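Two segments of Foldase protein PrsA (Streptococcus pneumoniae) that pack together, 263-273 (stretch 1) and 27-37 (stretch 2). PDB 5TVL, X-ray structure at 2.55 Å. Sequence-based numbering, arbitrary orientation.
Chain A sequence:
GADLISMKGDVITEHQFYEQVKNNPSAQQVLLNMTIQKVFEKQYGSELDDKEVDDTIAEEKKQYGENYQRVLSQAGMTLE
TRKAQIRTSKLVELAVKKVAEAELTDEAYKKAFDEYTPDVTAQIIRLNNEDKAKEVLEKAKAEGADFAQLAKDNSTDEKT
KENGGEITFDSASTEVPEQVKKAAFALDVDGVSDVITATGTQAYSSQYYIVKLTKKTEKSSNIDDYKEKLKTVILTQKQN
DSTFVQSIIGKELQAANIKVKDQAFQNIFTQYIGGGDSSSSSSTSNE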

ATOM      1  N   GLN A 263      18.172  -7.418 -31.089  1.00 71.18           N
ATOM      2  CA  GLN A 263      18.406  -8.380 -30.001  1.00 74.29           C
ATOM      3  C   GLN A 263      18.714  -7.730 -28.643  1.00 73.45           C
ATOM      4  O   GLN A 263      18.433  -8.322 -27.598  1.00 71.34           O
ATOM      5  CB  GLN A 263      19.543  -9.346 -30.399  1.00 80.92           C
ATOM      6  CG  GLN A 263      19.867 -10.466 -29.409  1.00 83.61           C
ATOM      7  CD  GLN A 263      18.669 -11.340 -29.068  1.00 88.04           C
ATOM      8  OE1 GLN A 263      17.796 -11.577 -29.907  1.00 90.78           O
ATOM      9  NE2 GLN A 263      18.624 -11.829 -27.831  1.00 90.21           N
ATOM     10  N   ALA A 264      19.285  -6.525 -28.660  1.00 61.58           N
ATOM     11  CA  ALA A 264      19.620  -5.786 -27.434  1.00 58.77           C
ATOM     12  C   ALA A 264      18.436  -5.572 -26.485  1.00 54.67           C
ATOM     13  O   ALA A 264      18.620  -5.574 -25.267  1.00 52.39           O
ATOM     14  CB  ALA A 264      20.249  -4.443 -27.786  1.00 60.63           C
ATOM     15  N   PHE A 265      17.236  -5.396 -27.040  1.00 50.25           N
ATOM     16  CA  PHE A 265      16.030  -5.152 -26.238  1.00 47.85           C
ATOM     17  C   PHE A 265      15.231  -6.406 -25.858  1.00 49.98           C
ATOM     18  O   PHE A 265      14.255  -6.298 -25.122  1.00 51.30           O
ATOM     19  CB  PHE A 265      15.117  -4.159 -26.962  1.00 45.17           C
ATOM     20  CG  PHE A 265      15.797  -2.867 -27.313  1.00 43.38           C
ATOM     21  CD1 PHE A 265      15.927  -1.851 -26.371  1.00 41.60           C
ATOM     22  CD2 PHE A 265      16.318  -2.669 -28.583  1.00 44.20           C
ATOM     23  CE1 PHE A 265      16.563  -0.658 -26.695  1.00 42.01           C
ATOM     24  CE2 PHE A 265      16.955  -1.479 -28.913  1.00 45.22           C
ATOM     25  CZ  PHE A 265      17.080  -0.473 -27.968  1.00 43.18           C
ATOM     26  N   GLN A 266      15.652  -7.586 -26.328  1.00 52.22           N
ATOM     27  CA  GLN A 266      14.885  -8.835 -26.151  1.00 53.23           C
ATOM     28  C   GLN A 266      14.604  -9.202 -24.687  1.00 50.97           C
ATOM     29  O   GLN A 266      13.512  -9.681 -24.370  1.00 48.71           O
ATOM     30  CB  GLN A 266      15.603 -10.004 -26.852  1.00 58.67           C
ATOM     31  CG  GLN A 266      14.814 -11.310 -26.940  1.00 63.69           C
ATOM     32  CD  GLN A 266      13.545 -11.188 -27.768  1.00 67.75           C
ATOM     33  OE1 GLN A 266      13.552 -10.609 -28.854  1.00 71.69           O
ATOM     34  NE2 GLN A 266      12.449 -11.739 -27.260  1.00 71.09           N
ATOM     35  N   ASN A 267      15.582  -8.972 -23.809  1.00 52.26           N
ATOM     36  CA  ASN A 267      15.464  -9.328 -22.384  1.00 53.32           C
ATOM     37  C   ASN A 267      14.476  -8.457 -21.600  1.00 50.36           C
ATOM     38  O   ASN A 267      13.790  -8.969 -20.711  1.00 49.87           O
ATOM     39  CB  ASN A 267      16.834  -9.296 -21.686  1.00 56.06           C
ATOM     40  CG  ASN A 267      17.778 -10.389 -22.173  1.00 60.17           C
ATOM     41  OD1 ASN A 267      17.379 -11.310 -22.891  1.00 63.70           O
ATOM     42  ND2 ASN A 267      19.043 -10.290 -21.775  1.00 59.39           N
ATOM     43  N   ILE A 268      14.398  -7.160 -21.917  1.00 47.15           N
ATOM     44  CA  ILE A 268      13.476  -6.256 -21.206  1.00 45.62           C
ATOM     45  C   ILE A 268      12.004  -6.507 -21.575  1.00 45.37           C
ATOM     46  O   ILE A 268      11.110  -6.162 -20.803  1.00 46.59           O
ATOM     47  CB  ILE A 268      13.857  -4.757 -21.381  1.00 43.78           C
ATOM     48  CG1 ILE A 268      13.393  -3.943 -20.165  1.00 44.72           C
ATOM     49  CG2 ILE A 268      13.295  -4.160 -22.669  1.00 42.78           C
ATOM     50  CD1 ILE A 268      13.855  -2.500 -20.175  1.00 44.27           C
ATOM     51  N   PHE A 269      11.773  -7.094 -22.751  1.00 45.86           N
ATOM     52  CA  PHE A 269      10.434  -7.534 -23.176  1.00 48.30           C
ATOM     53  C   PHE A 269      10.044  -8.935 -22.678  1.00 52.80           C
ATOM     54  O   PHE A 269       8.874  -9.299 -22.763  1.00 61.38           O
ATOM     55  CB  PHE A 269      10.305  -7.487 -24.710  1.00 46.93           C
ATOM     56  CG  PHE A 269      10.059  -6.108 -25.257  1.00 44.41           C
ATOM     57  CD1 PHE A 269       8.764  -5.604 -25.354  1.00 44.30           C
ATOM     58  CD2 PHE A 269      11.119  -5.312 -25.686  1.00 42.74           C
ATOM     59  CE1 PHE A 269       8.533  -4.333 -25.860  1.00 42.84           C
ATOM     60  CE2 PHE A 269      10.895  -4.042 -26.193  1.00 40.55           C
ATOM     61  CZ  PHE A 269       9.603  -3.554 -26.281  1.00 41.41           C
ATOM     62  N   THR A 270      11.005  -9.713 -22.173  1.00 56.29           N
ATOM     63  CA  THR A 270      10.753 -11.099 -21.747  1.00 60.68           C
ATOM     64  C   THR A 270       9.829 -11.194 -20.525  1.00 66.41           C
ATOM     65  O   THR A 270       9.063 -12.155 -20.406  1.00 74.58           O
ATOM     66  CB  THR A 270      12.074 -11.857 -21.461  1.00 60.41           C
ATOM     67  OG1 THR A 270      12.972 -11.692 -22.563  1.00 58.68           O
ATOM     68  CG2 THR A 270      11.825 -13.350 -21.256  1.00 64.31           C
ATOM     69  N   GLN A 271       9.902 -10.209 -19.627  1.00 66.22           N
ATOM     70  CA  GLN A 271       8.965 -10.123 -18.490  1.00 67.22           C
ATOM     71  C   GLN A 271       7.489 -10.018 -18.909  1.00 65.64           C
ATOM     72  O   GLN A 271       6.612 -10.497 -18.191  1.00 67.37           O
ATOM     73  CB  GLN A 271       9.323  -8.956 -17.553  1.00 69.15           C
ATOM     74  CG  GLN A 271       9.208  -7.560 -18.157  1.00 70.58           C
ATOM     75  CD  GLN A 271       9.441  -6.458 -17.138  1.00 73.34           C
ATOM     76  OE1 GLN A 271       8.905  -6.498 -16.029  1.00 76.59           O
ATOM     77  NE2 GLN A 271      10.234  -5.456 -17.514  1.00 73.75           N
ATOM     78  N   TYR A 272       7.229  -9.390 -20.059  1.00 61.47           N
ATOM     79  CA  TYR A 272       5.876  -9.277 -20.618  1.00 62.73           C
ATOM     80  C   TYR A 272       5.581 -10.371 -21.640  1.00 69.68           C
ATOM     81  O   TYR A 272       4.582 -11.083 -21.514  1.00 74.69           O
ATOM     82  CB  TYR A 272       5.680  -7.910 -21.268  1.00 57.73           C
ATOM     83  CG  TYR A 272       5.730  -6.764 -20.286  1.00 55.13           C
ATOM     84  CD1 TYR A 272       4.817  -6.685 -19.231  1.00 55.67           C
ATOM     85  CD2 TYR A 272       6.681  -5.753 -20.409  1.00 52.03           C
ATOM     86  CE1 TYR A 272       4.859  -5.636 -18.325  1.00 54.88           C
ATOM     87  CE2 TYR A 272       6.728  -4.701 -19.507  1.00 50.25           C
ATOM     88  CZ  TYR A 272       5.817  -4.644 -18.471  1.00 52.20           C
ATOM     89  OH  TYR A 272       5.866  -3.599 -17.582  1.00 52.32           O
ATOM     90  N   ILE A 273       6.447 -10.487 -22.646  1.00 74.02           N
ATOM     91  CA  ILE A 273       6.300 -11.471 -23.728  1.00 81.44           C
ATOM     92  C   ILE A 273       7.235 -12.662 -23.482  1.00 80.72           C
ATOM     93  O   ILE A 273       8.374 -12.724 -23.953  1.00 81.47           O
ATOM     94  CB  ILE A 273       6.577 -10.838 -25.118  1.00 82.80           C
ATOM     95  CG1 ILE A 273       5.696  -9.598 -25.339  1.00 81.26           C
ATOM     96  CG2 ILE A 273       6.340 -11.859 -26.234  1.00 87.61           C
ATOM     97  CD1 ILE A 273       6.218  -8.657 -26.406  1.00 79.79           C
TER
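Stretch 2 (27-37) AQQVLLNMTIQ

Stretch 2 is helical from Ala27 to Gln37, part of a longer helix running on at both ends. Its phi/psi values stay near -65/-40, and its backbone bonds follow the i to i+4 pattern, as in Asn33 N to Gln29 O at 2.9 Å and Thr35 N to Leu31 O at 3.0 Å. Stretch 1 is less regular: a 3-10 segment at 263-265 leads into a short, weakly bonded helix at about 266-270. The axes of this helix and helix 27-37 approach to 9.8 Å, and their N-to-C directions differ by 55° (signed crossing angle -55°), so the two run obliquely in the same general sense. The register agrees: Phe265 CA lies 6.1 Å from Gln28 CA, and Phe269 CA lies 7.1 Å from Leu32 CA, a step of four residues on each side.

The contact buries 577 Å², both sides summed, and is mainly apolar. Two leucines with chi1 t and chi2 p set methyl groups over aromatic faces. Leu31 CD2 is 3.4 Å from the Phe265 ring centroid and 14° off the ring normal; its closest ring atom is Phe265 CG, at 3.3 Å. Leu32 CD1 is 4.0 Å from the Phe269 centroid and 21° off the normal, with Phe269 CE1 at 3.7 Å. Both positions satisfy CH-pi geometry. Leu32 CD1 also meets the edge of the Tyr272 ring, 3.8 Å from Tyr272 CE2, and so touches two rings at once.

Side-chain packing beyond the CH-pi contacts extends the interface. Ile268, whose CA-to-CB bond points toward stretch 2, places CD1 3.8 Å from Gln28 CB, while its CG1 is 4.1 Å from Leu32 CD2. Further along, Tyr272 CE2 and Ile36 CD1 form an apolar pair at 4.5 Å.

Polar atoms adjoin this surface, but no hydrogen bond crosses it. Gln28 NE2 stands 3.3 Å from Ala264 O at a poor angle for bonding, and is satisfied elsewhere in the structure. Ile268 CD1 and Gln29 OE1 make a close carbon-oxygen approach at 3.5 Å. Thr35 OG1 lies at the edge of the Phe269 ring, 3.3 Å from Phe269 CZ. Its hydroxyl bonds within its own helix, OG1 donating to Leu31 O at 2.7 Å, so the proton is engaged there, and the oxygen meets the ring at its C-H edge. Stretch 1 has a comparable internal bond, from Thr270 OG1 to Gln266 O at 2.8 Å, but Thr270 itself makes no contact with stretch 2.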

ATOM      1  N   ALA A  27      17.861   3.379 -21.324  1.00 28.48           N
ATOM      2  CA  ALA A  27      17.432   3.485 -22.722  1.00 29.18           C
ATOM      3  C   ALA A  27      16.537   2.319 -23.161  1.00 29.63           C
ATOM      4  O   ALA A  27      15.607   2.508 -23.945  1.00 29.75           O
ATOM      5  CB  ALA A  27      18.645   3.587 -23.636  1.00 28.82           C
ATOM      6  N   GLN A  28      16.816   1.122 -22.659  1.00 29.96           N
ATOM      7  CA  GLN A  28      15.964  -0.035 -22.938  1.00 34.89           C
ATOM      8  C   GLN A  28      14.554   0.127 -22.349  1.00 34.97           C
ATOM      9  O   GLN A  28      13.581  -0.348 -22.931  1.00 34.13           O
ATOM     10  CB  GLN A  28      16.618  -1.319 -22.429  1.00 39.47           C
ATOM     11  CG  GLN A  28      17.887  -1.686 -23.186  1.00 41.50           C
ATOM     12  CD  GLN A  28      18.669  -2.814 -22.543  1.00 44.47           C
ATOM     13  OE1 GLN A  28      18.354  -3.265 -21.441  1.00 48.82           O
ATOM     14  NE2 GLN A  28      19.705  -3.275 -23.235  1.00 47.50           N
ATOM     15  N   GLN A  29      14.464   0.802 -21.202  1.00 36.02           N
ATOM     16  CA  GLN A  29      13.183   1.155 -20.578  1.00 34.86           C
ATOM     17  C   GLN A  29      12.395   2.173 -21.422  1.00 36.61           C
ATOM     18  O   GLN A  29      11.162   2.136 -21.451  1.00 37.59           O
ATOM     19  CB  GLN A  29      13.417   1.704 -19.159  1.00 35.38           C
ATOM     20  CG  GLN A  29      12.180   1.761 -18.265  1.00 37.98           C
ATOM     21  CD  GLN A  29      11.621   0.385 -17.893  1.00 36.86           C
ATOM     22  OE1 GLN A  29      12.371  -0.566 -17.650  1.00 35.36           O
ATOM     23  NE2 GLN A  29      10.294   0.281 -17.838  1.00 34.35           N
ATOM     24  N   VAL A  30      13.105   3.079 -22.094  1.00 34.48           N
ATOM     25  CA  VAL A  30      12.478   4.068 -22.978  1.00 33.05           C
ATOM     26  C   VAL A  30      11.800   3.416 -24.190  1.00 34.24           C
ATOM     27  O   VAL A  30      10.708   3.838 -24.571  1.00 37.56           O
ATOM     28  CB  VAL A  30      13.486   5.163 -23.413  1.00 31.13           C
ATOM     29  CG1 VAL A  30      12.946   6.021 -24.553  1.00 30.71           C
ATOM     30  CG2 VAL A  30      13.833   6.044 -22.219  1.00 31.14           C
ATOM     31  N   LEU A  31      12.430   2.405 -24.792  1.00 34.20           N
ATOM     32  CA  LEU A  31      11.802   1.672 -25.901  1.00 36.24           C
ATOM     33  C   LEU A  31      10.599   0.867 -25.416  1.00 38.30           C
ATOM     34  O   LEU A  31       9.588   0.769 -26.123  1.00 38.15           O
ATOM     35  CB  LEU A  31      12.788   0.733 -26.595  1.00 38.13           C
ATOM     36  CG  LEU A  31      12.285   0.103 -27.905  1.00 42.82           C
ATOM     37  CD1 LEU A  31      12.235   1.133 -29.024  1.00 43.65           C
ATOM     38  CD2 LEU A  31      13.161  -1.072 -28.305  1.00 49.59           C
ATOM     39  N   LEU A  32      10.725   0.281 -24.226  1.00 35.59           N
ATOM     40  CA  LEU A  32       9.631  -0.445 -23.591  1.00 35.95           C
ATOM     41  C   LEU A  32       8.438   0.472 -23.338  1.00 33.84           C
ATOM     42  O   LEU A  32       7.298   0.084 -23.584  1.00 35.00           O
ATOM     43  CB  LEU A  32      10.095  -1.067 -22.275  1.00 37.50           C
ATOM     44  CG  LEU A  32       9.088  -1.923 -21.497  1.00 41.65           C
ATOM     45  CD1 LEU A  32       8.692  -3.144 -22.316  1.00 43.83           C
ATOM     46  CD2 LEU A  32       9.666  -2.331 -20.145  1.00 43.18           C
ATOM     47  N   ASN A  33       8.710   1.682 -22.857  1.00 30.47           N
ATOM     48  CA  ASN A  33       7.659   2.662 -22.574  1.00 30.47           C
ATOM     49  C   ASN A  33       7.030   3.265 -23.820  1.00 30.98           C
ATOM     50  O   ASN A  33       5.845   3.595 -23.808  1.00 31.10           O
ATOM     51  CB  ASN A  33       8.197   3.772 -21.672  1.00 29.54           C
ATOM     52  CG  ASN A  33       8.485   3.285 -20.272  1.00 29.26           C
ATOM     53  OD1 ASN A  33       8.319   2.101 -19.962  1.00 28.78           O
ATOM     54  ND2 ASN A  33       8.918   4.193 -19.415  1.00 31.19           N
ATOM     55  N   MET A  34       7.823   3.422 -24.879  1.00 31.21           N
ATOM     56  CA  MET A  34       7.299   3.807 -26.195  1.00 32.05           C
ATOM     57  C   MET A  34       6.396   2.720 -26.779  1.00 31.19           C
ATOM     58  O   MET A  34       5.408   3.033 -27.443  1.00 33.80           O
ATOM     59  CB  MET A  34       8.438   4.105 -27.183  1.00 32.42           C
ATOM     60  CG  MET A  34       9.161   5.423 -26.947  1.00 32.58           C
ATOM     61  SD  MET A  34      10.666   5.551 -27.939  1.00 32.61           S
ATOM     62  CE  MET A  34       9.972   5.801 -29.573  1.00 33.04           C
ATOM     63  N   THR A  35       6.742   1.455 -26.537  1.00 33.25           N
ATOM     64  CA  THR A  35       5.928   0.318 -26.987  1.00 33.96           C
ATOM     65  C   THR A  35       4.588   0.239 -26.256  1.00 32.47           C
ATOM     66  O   THR A  35       3.543   0.065 -26.886  1.00 32.87           O
ATOM     67  CB  THR A  35       6.685  -1.012 -26.816  1.00 35.19           C
ATOM     68  OG1 THR A  35       7.938  -0.928 -27.503  1.00 37.41           O
ATOM     69  CG2 THR A  35       5.886  -2.174 -27.388  1.00 37.93           C
ATOM     70  N   ILE A  36       4.634   0.368 -24.934  1.00 31.44           N
ATOM     71  CA  ILE A  36       3.429   0.405 -24.101  1.00 31.09           C
ATOM     72  C   ILE A  36       2.522   1.562 -24.538  1.00 32.15           C
ATOM     73  O   ILE A  36       1.316   1.365 -24.698  1.00 31.61           O
ATOM     74  CB  ILE A  36       3.780   0.498 -22.589  1.00 30.40           C
ATOM     75  CG1 ILE A  36       4.399  -0.825 -22.115  1.00 31.25           C
ATOM     76  CG2 ILE A  36       2.549   0.825 -21.747  1.00 30.25           C
ATOM     77  CD1 ILE A  36       5.143  -0.728 -20.801  1.00 32.09           C
ATOM     78  N   GLN A  37       3.100   2.747 -24.755  1.00 34.01           N
ATOM     79  CA  GLN A  37       2.327   3.913 -25.203  1.00 37.00           C
ATOM     80  C   GLN A  37       1.550   3.651 -26.487  1.00 38.57           C
ATOM     81  O   GLN A  37       0.363   3.966 -26.556  1.00 38.95           O
ATOM     82  CB  GLN A  37       3.222   5.139 -25.406  1.00 41.64           C
ATOM     83  CG  GLN A  37       2.534   6.277 -26.156  1.00 46.93           C
ATOM     84  CD  GLN A  37       3.207   7.614 -25.974  1.00 53.83           C
ATOM     85  OE1 GLN A  37       2.533   8.633 -25.824  1.00 62.40           O
ATOM     86  NE2 GLN A  37       4.536   7.626 -25.997  1.00 53.60           N
TER